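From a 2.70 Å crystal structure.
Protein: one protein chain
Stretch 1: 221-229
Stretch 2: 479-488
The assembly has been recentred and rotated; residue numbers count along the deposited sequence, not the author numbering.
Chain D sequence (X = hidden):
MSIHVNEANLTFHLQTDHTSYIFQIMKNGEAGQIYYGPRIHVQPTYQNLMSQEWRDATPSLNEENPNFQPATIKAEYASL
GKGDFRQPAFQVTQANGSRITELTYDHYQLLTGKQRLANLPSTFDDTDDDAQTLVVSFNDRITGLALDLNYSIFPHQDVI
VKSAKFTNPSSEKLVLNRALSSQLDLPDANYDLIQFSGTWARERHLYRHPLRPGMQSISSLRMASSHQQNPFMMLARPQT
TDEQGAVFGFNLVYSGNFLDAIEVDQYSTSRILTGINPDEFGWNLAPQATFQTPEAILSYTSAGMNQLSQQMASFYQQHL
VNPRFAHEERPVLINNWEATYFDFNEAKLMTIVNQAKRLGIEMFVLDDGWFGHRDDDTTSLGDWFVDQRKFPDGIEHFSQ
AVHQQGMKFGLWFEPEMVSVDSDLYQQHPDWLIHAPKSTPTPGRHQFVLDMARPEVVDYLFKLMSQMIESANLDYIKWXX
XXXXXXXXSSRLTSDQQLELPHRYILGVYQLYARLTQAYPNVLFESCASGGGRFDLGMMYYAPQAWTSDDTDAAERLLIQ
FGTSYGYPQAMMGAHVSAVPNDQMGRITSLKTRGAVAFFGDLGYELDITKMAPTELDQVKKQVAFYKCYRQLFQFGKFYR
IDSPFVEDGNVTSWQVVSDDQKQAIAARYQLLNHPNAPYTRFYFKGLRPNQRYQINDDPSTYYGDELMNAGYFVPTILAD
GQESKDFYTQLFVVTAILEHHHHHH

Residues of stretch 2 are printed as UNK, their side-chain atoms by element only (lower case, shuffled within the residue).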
# COMPACT_ATOMS: atom_id res chain seq x y z
N LEU D 221 26.25 -18.22 3.86
CA LEU D 221 27.70 -18.36 3.93
C LEU D 221 28.08 -19.26 5.07
O LEU D 221 29.21 -19.20 5.54
CB LEU D 221 28.35 -17.03 4.20
CG LEU D 221 28.17 -16.11 3.02
CD1 LEU D 221 28.49 -14.66 3.39
CD2 LEU D 221 29.04 -16.65 1.90
N ARG D 222 27.16 -20.09 5.52
CA ARG D 222 27.40 -20.83 6.75
C ARG D 222 27.58 -22.35 6.59
O ARG D 222 27.41 -23.09 7.56
CB ARG D 222 26.27 -20.55 7.74
CG ARG D 222 25.70 -19.15 7.62
CD ARG D 222 24.27 -19.07 8.20
NE ARG D 222 24.27 -18.61 9.58
CZ ARG D 222 23.98 -17.36 9.94
NH1 ARG D 222 23.64 -16.47 9.00
NH2 ARG D 222 24.00 -17.02 11.22
N MSE D 223 27.95 -22.79 5.39
CA MSE D 223 28.09 -24.22 5.09
C MSE D 223 26.83 -25.06 5.42
O MSE D 223 26.92 -26.25 5.76
CB MSE D 223 29.29 -24.83 5.79
CG MSE D 223 30.64 -24.64 5.14
SE MSE D 223 32.00 -25.60 6.22
CE MSE D 223 33.56 -25.13 5.17
N ALA D 224 25.68 -24.40 5.34
CA ALA D 224 24.38 -25.05 5.45
C ALA D 224 23.41 -24.07 4.83
O ALA D 224 23.67 -22.86 4.84
CB ALA D 224 24.01 -25.29 6.88
N SER D 225 22.32 -24.57 4.26
CA SER D 225 21.19 -23.70 3.97
C SER D 225 20.89 -23.29 5.38
O SER D 225 21.05 -24.09 6.29
CB SER D 225 20.05 -24.52 3.39
OG SER D 225 19.84 -25.69 4.17
N SER D 226 20.49 -22.06 5.64
CA SER D 226 20.47 -21.68 7.05
C SER D 226 19.13 -21.85 7.80
O SER D 226 18.15 -22.32 7.25
CB SER D 226 21.00 -20.25 7.19
OG SER D 226 20.47 -19.43 6.17
N HIS D 227 19.14 -21.51 9.09
CA HIS D 227 17.93 -21.11 9.78
C HIS D 227 17.46 -19.79 9.15
O HIS D 227 16.28 -19.53 9.02
CB HIS D 227 18.19 -20.84 11.28
CG HIS D 227 18.56 -22.06 12.08
ND1 HIS D 227 19.87 -22.42 12.34
CD2 HIS D 227 17.79 -23.00 12.68
CE1 HIS D 227 19.89 -23.53 13.05
NE2 HIS D 227 18.64 -23.90 13.27
N GLN D 228 18.42 -18.97 8.73
CA GLN D 228 18.16 -17.58 8.37
C GLN D 228 17.41 -17.40 7.06
O GLN D 228 16.48 -16.61 6.99
CB GLN D 228 19.47 -16.81 8.34
CG GLN D 228 20.14 -16.62 9.71
CD GLN D 228 20.60 -17.93 10.33
OE1 GLN D 228 20.54 -18.11 11.55
NE2 GLN D 228 21.05 -18.85 9.49
N GLN D 229 17.83 -18.12 6.02
CA GLN D 229 17.20 -18.03 4.70
C GLN D 229 17.10 -19.43 4.11
O GLN D 229 18.07 -20.17 4.13
CB GLN D 229 18.04 -17.18 3.74
CG GLN D 229 18.43 -15.80 4.27
CD GLN D 229 17.29 -14.80 4.26
OE1 GLN D 229 16.17 -15.11 3.84
NE2 GLN D 229 17.58 -13.57 4.70
N UNK D 479 21.81 -34.69 14.22
CA UNK D 479 21.74 -33.27 14.53
C UNK D 479 23.01 -32.55 14.07
O UNK D 479 23.94 -33.17 13.56
c UNK D 479 21.54 -33.12 16.03
o UNK D 479 20.44 -31.69 17.56
c UNK D 479 20.92 -31.80 16.40
o UNK D 479 20.90 -30.88 15.55
N UNK D 480 23.05 -31.23 14.24
CA UNK D 480 24.16 -30.39 13.77
C UNK D 480 23.97 -28.98 14.33
O UNK D 480 23.18 -28.20 13.80
c UNK D 480 25.54 -29.96 11.65
c UNK D 480 24.64 -27.57 10.02
se UNK D 480 25.80 -28.03 11.54
c UNK D 480 24.20 -30.38 12.24
N UNK D 481 24.71 -28.65 15.40
CA UNK D 481 24.36 -27.55 16.29
C UNK D 481 25.25 -26.30 16.34
O UNK D 481 25.10 -25.47 17.23
o UNK D 481 22.92 -30.00 18.39
n UNK D 481 21.80 -28.26 17.50
c UNK D 481 22.91 -28.86 17.90
c UNK D 481 24.19 -28.08 17.72
N UNK D 482 26.18 -26.14 15.40
CA UNK D 482 26.85 -24.86 15.29
C UNK D 482 27.24 -24.56 13.85
O UNK D 482 27.16 -25.43 13.00
c UNK D 482 32.08 -23.31 15.75
n UNK D 482 32.81 -23.68 16.80
n UNK D 482 30.98 -23.99 15.45
c UNK D 482 30.51 -25.15 16.19
c UNK D 482 28.09 -24.80 16.17
c UNK D 482 29.23 -25.65 15.67
n UNK D 482 32.46 -22.26 15.03
N UNK D 483 27.64 -23.32 13.59
CA UNK D 483 28.10 -22.94 12.26
C UNK D 483 29.64 -22.86 12.21
O UNK D 483 30.26 -22.33 13.12
c UNK D 483 23.69 -21.00 12.01
c UNK D 483 23.21 -21.97 11.14
c UNK D 483 27.45 -21.62 11.81
c UNK D 483 25.96 -21.74 11.58
c UNK D 483 25.46 -22.70 10.70
o UNK D 483 21.85 -22.11 10.90
c UNK D 483 24.09 -22.82 10.48
c UNK D 483 25.06 -20.89 12.22
N UNK D 484 30.24 -23.41 11.16
CA UNK D 484 31.70 -23.40 11.09
C UNK D 484 32.27 -21.98 11.06
O UNK D 484 31.60 -21.02 10.66
c UNK D 484 32.24 -24.25 9.92
N UNK D 485 33.51 -21.88 11.49
CA UNK D 485 34.16 -20.62 11.77
C UNK D 485 35.67 -20.84 11.48
O UNK D 485 36.16 -21.99 11.53
c UNK D 485 35.04 -20.23 14.13
o UNK D 485 33.24 -18.91 13.26
c UNK D 485 33.83 -20.21 13.23
N UNK D 486 36.39 -19.77 11.14
CA UNK D 486 37.80 -19.90 10.74
C UNK D 486 38.07 -21.07 9.81
O UNK D 486 38.82 -21.95 10.15
c UNK D 486 38.75 -18.89 12.87
o UNK D 486 37.57 -20.26 14.38
c UNK D 486 37.93 -19.10 14.11
o UNK D 486 37.65 -18.10 14.81
c UNK D 486 38.70 -20.09 11.96
N UNK D 487 37.47 -21.05 8.63
CA UNK D 487 37.55 -22.19 7.72
C UNK D 487 38.90 -22.50 7.08
O UNK D 487 39.48 -21.68 6.35
c UNK D 487 35.24 -22.81 6.99
c UNK D 487 32.47 -21.96 7.47
c UNK D 487 36.49 -22.06 6.64
se UNK D 487 33.73 -22.16 5.96
N UNK D 488 39.39 -23.70 7.33
CA UNK D 488 40.63 -24.14 6.72
C UNK D 488 40.70 -25.66 6.72
O UNK D 488 40.19 -26.31 7.61
c UNK D 488 45.54 -23.92 5.31
c UNK D 488 41.84 -23.55 7.46
c UNK D 488 44.68 -22.84 5.06
c UNK D 488 45.20 -24.86 6.25
c UNK D 488 43.50 -22.73 5.75
c UNK D 488 44.00 -24.74 6.95
c UNK D 488 43.14 -23.67 6.70

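Position 479 carries four side-chain atoms, two carbons and two oxygens, with both oxygens on the second carbon. A carboxylate one carbon from CA is aspartate, so this is Asp 479. It does not touch stretch 1; its OD1 accepts a hydrogen bond from the backbone N of position 480 at 2.5 Å.

At position 480 an unbranched chain runs through two carbons, a selenium and a terminal carbon, and its terminal carbon lies 3.9 Å from CB of Ala 224, an apolar contact. The selenium identifies selenomethionine, Met 480.

Position 481 has two carbons, the second bearing one oxygen and one nitrogen: a short amide, hence Asn 481. Its CB points away from stretch 1, and no atom comes within contact distance.

Three carbons, a nitrogen and then a carbon holding two further nitrogens make a guanidinium at position 482, which is therefore Arg 482. It too points away from stretch 1. Both its NE and its NH2 donate to the backbone O of position 483, at 3.0 and 2.9 Å, so the guanidinium is tied to the neighbouring main chain.

Position 483 shows one carbon leading to a six-carbon ring that bears a single oxygen. That oxygen is 2.5 Å from ND1 of His 227, and the ring approaches Arg 222 and Ala 224. A hydroxylated six-membered ring is tyrosine, Tyr 483, in the m rotamer (chi1 -67°).

At position 484 the one side-chain carbon, CB, points toward stretch 1 and sits 3.9 Å from SE of Met 223. There is nothing more, so it is Ala 484.

The single carbon at position 485 branches to one oxygen and one carbon, the pattern of threonine. Thr 485 is out of reach of stretch 1.

Position 486 extends through three carbons to a pair of oxygens, one carbon longer than aspartate: Glu 486. It is also out of reach, and both carboxylate oxygens are hydrogen-bonded elsewhere in the structure.

At position 487 an unbranched chain again runs through two carbons, a selenium and a terminal carbon, and the selenium lies 3.1 Å from CE of Met 223. This is a second selenomethionine, Met 487. The approach is a very tight apolar one.

Position 488 has one carbon and a six-carbon ring with no oxygen, which is phenylalanine. Phe 488 points away from stretch 1.

The contact centres on Tyr 483, which has the largest area covered by the other stretch. Arg 222 lies over one ring face: its CB is 4.2 Å from the ring centroid and 28° off the normal, a CH-pi arrangement, and its NE is 3.5 Å from CE2 of Tyr 483. Ala 224 meets the ring edge, its CB 4.4 Å from CE1 of Tyr 483. At the hydroxyl end, OH of Tyr 483 forms a very short hydrogen bond with ND1 of His 227 and accepts a weak one from N of His 227 at 3.3 Å. Apolar contacts of Met 223 and Ala 224 complete the junction, which buries 437 Å² between two stretches without regular secondary structure.

Stretch 2 479-488: DMNRYATEMF
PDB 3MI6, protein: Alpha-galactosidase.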